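PDB 1MKM: IclR transcriptional regulator from Thermotoga maritima, which probably binds DNA through a winged helix-turn-helix domain and regulates transcription as a member of the IclR family. Local coordinates for the interface of chains A and B. Coordinates in Å, arbitrary orientation; residue numbers count along the deposited sequence, not the author numbering. Chains: chain A/B, IclR transcriptional regulator.

The interface of chains A and B. Residues chain A 79, 81-82; chain B 81-82.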
ATOM      1  N   ASN A  79       4.391  -8.207  -6.574  1.00 49.12           N
ATOM      2  CA  ASN A  79       3.690  -6.944  -6.345  1.00 40.06           C
ATOM      3  C   ASN A  79       2.762  -6.601  -7.504  1.00 46.97           C
ATOM      4  O   ASN A  79       3.206  -6.034  -8.505  1.00 48.45           O
ATOM      5  CB  ASN A  79       4.705  -5.819  -6.159  1.00 58.86           C
ATOM      6  CG  ASN A  79       4.136  -4.637  -5.404  1.00 70.49           C
ATOM      7  OD1 ASN A  79       3.045  -4.157  -5.707  1.00 67.07           O
ATOM      8  ND2 ASN A  79       4.881  -4.155  -4.415  1.00 76.04           N
ATOM      9  N   ARG A  81       0.626  -4.371  -7.626  1.00 56.77           N
ATOM     10  CA  ARG A  81       0.610  -2.912  -7.728  1.00 59.86           C
ATOM     11  C   ARG A  81       1.713  -2.359  -8.642  1.00 65.19           C
ATOM     12  O   ARG A  81       1.435  -1.545  -9.527  1.00 66.98           O
ATOM     13  CB  ARG A  81       0.717  -2.304  -6.329  1.00 60.33           C
ATOM     14  CG  ARG A  81       0.383  -0.831  -6.256  1.00 64.80           C
ATOM     15  CD  ARG A  81       1.604   0.049  -6.474  1.00 71.74           C
ATOM     16  NE  ARG A  81       1.271   1.473  -6.482  1.00 63.65           N
ATOM     17  CZ  ARG A  81       2.167   2.448  -6.619  1.00 68.30           C
ATOM     18  NH1 ARG A  81       3.451   2.152  -6.757  1.00 65.84           N
ATOM     19  NH2 ARG A  81       1.778   3.720  -6.626  1.00 67.08           N
ATOM     20  N   ASP A  82       2.958  -2.793  -8.440  1.00 70.43           N
ATOM     21  CA  ASP A  82       4.069  -2.331  -9.282  1.00 67.38           C
ATOM     22  C   ASP A  82       3.846  -2.780 -10.733  1.00 70.35           C
ATOM     23  O   ASP A  82       4.320  -2.146 -11.677  1.00 77.16           O
ATOM     24  CB  ASP A  82       5.419  -2.889  -8.793  1.00 74.15           C
ATOM     25  CG  ASP A  82       5.864  -2.305  -7.454  1.00 67.70           C
ATOM     26  OD1 ASP A  82       5.589  -1.118  -7.195  1.00 72.19           O
ATOM     27  OD2 ASP A  82       6.512  -3.031  -6.670  1.00 71.94           O
TER
ATOM     28  N   ARG B  81       6.424   6.002  -0.598  1.00 56.77           N
ATOM     29  CA  ARG B  81       6.804   4.628  -0.922  1.00 59.86           C
ATOM     30  C   ARG B  81       7.604   4.516  -2.228  1.00 65.19           C
ATOM     31  O   ARG B  81       8.664   3.882  -2.254  1.00 66.98           O
ATOM     32  CB  ARG B  81       5.551   3.755  -0.983  1.00 60.33           C
ATOM     33  CG  ARG B  81       5.820   2.266  -0.980  1.00 64.80           C
ATOM     34  CD  ARG B  81       5.990   1.709  -2.385  1.00 71.74           C
ATOM     35  NE  ARG B  81       6.328   0.286  -2.383  1.00 63.65           N
ATOM     36  CZ  ARG B  81       6.493  -0.444  -3.484  1.00 68.30           C
ATOM     37  NH1 ARG B  81       6.349   0.116  -4.676  1.00 65.84           N
ATOM     38  NH2 ARG B  81       6.811  -1.732  -3.394  1.00 67.08           N
ATOM     39  N   ASP B  82       7.112   5.124  -3.309  1.00 70.43           N
ATOM     40  CA  ASP B  82       7.824   5.084  -4.592  1.00 67.38           C
ATOM     41  C   ASP B  82       9.178   5.794  -4.462  1.00 70.35           C
ATOM     42  O   ASP B  82      10.131   5.490  -5.181  1.00 77.16           O
ATOM     43  CB  ASP B  82       7.013   5.766  -5.710  1.00 74.15           C
ATOM     44  CG  ASP B  82       5.755   4.994  -6.100  1.00 67.70           C
ATOM     45  OD1 ASP B  82       5.779   3.749  -6.067  1.00 72.19           O
ATOM     46  OD2 ASP B  82       4.746   5.637  -6.464  1.00 71.94           O
TER
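The guanidinium groups of A:Arg81 and B:Arg81 are met at their edges, where carboxylate oxygens lie in plane. A:Arg81 has A:Asp82 OD1 and B:Asp82 OD2 there, and B:Arg81 has the equivalent oxygens with the chains exchanged. Each guanidinium and the carboxylate across the interface meet nearly coplanar. The four charged side chains illustrate how a two-fold axis can build a closed ring of alternating charge from one arginine and one aspartate contributed by each chain. Terminal nitrogen A:Arg81 NH1 donates to carboxylate oxygen B:Asp82 OD1 at 2.9 Å, a moderately bent bond of 145° at the hydrogen that uses the syn lone pair. The oxygen is tilted 20° from the guanidinium plane. B:Arg81 and A:Asp82 repeat this salt bridge by symmetry. The second nitrogen, A:Arg81 NH2, lies 3.5 Å from B:Asp82 OD2, too long to count as a second hydrogen bond. Longer salt bridges within each chain, with A:Arg81 NH1 3.9 Å from A:Asp82 OD1, complete the ring. The two NH1 atoms of A:Arg81 and B:Arg81 approach to 4.1 Å, a like-charge proximity that the carboxylates flanking it probably offset. A bend at chi2 (-90°) in an otherwise extended arginine chain carries each guanidinium from the first turn of helix 80-93 towards the partner. This reciprocal pairing may help align the subunits. Just before the helix, A:Asn79 acts as an N-cap, supporting the turn that presents A:Asp82: its side-chain OD1 accepts a hydrogen bond from the backbone N-H of A:Asp82 (OD1 to N 3.1 Å), the donor lying above the carbonyl plane and not on a lone pair. On the same amide, A:Asn79 ND2 lies 3.3 Å from B:Arg81 NH2, two donor nitrogens close together without a hydrogen bond.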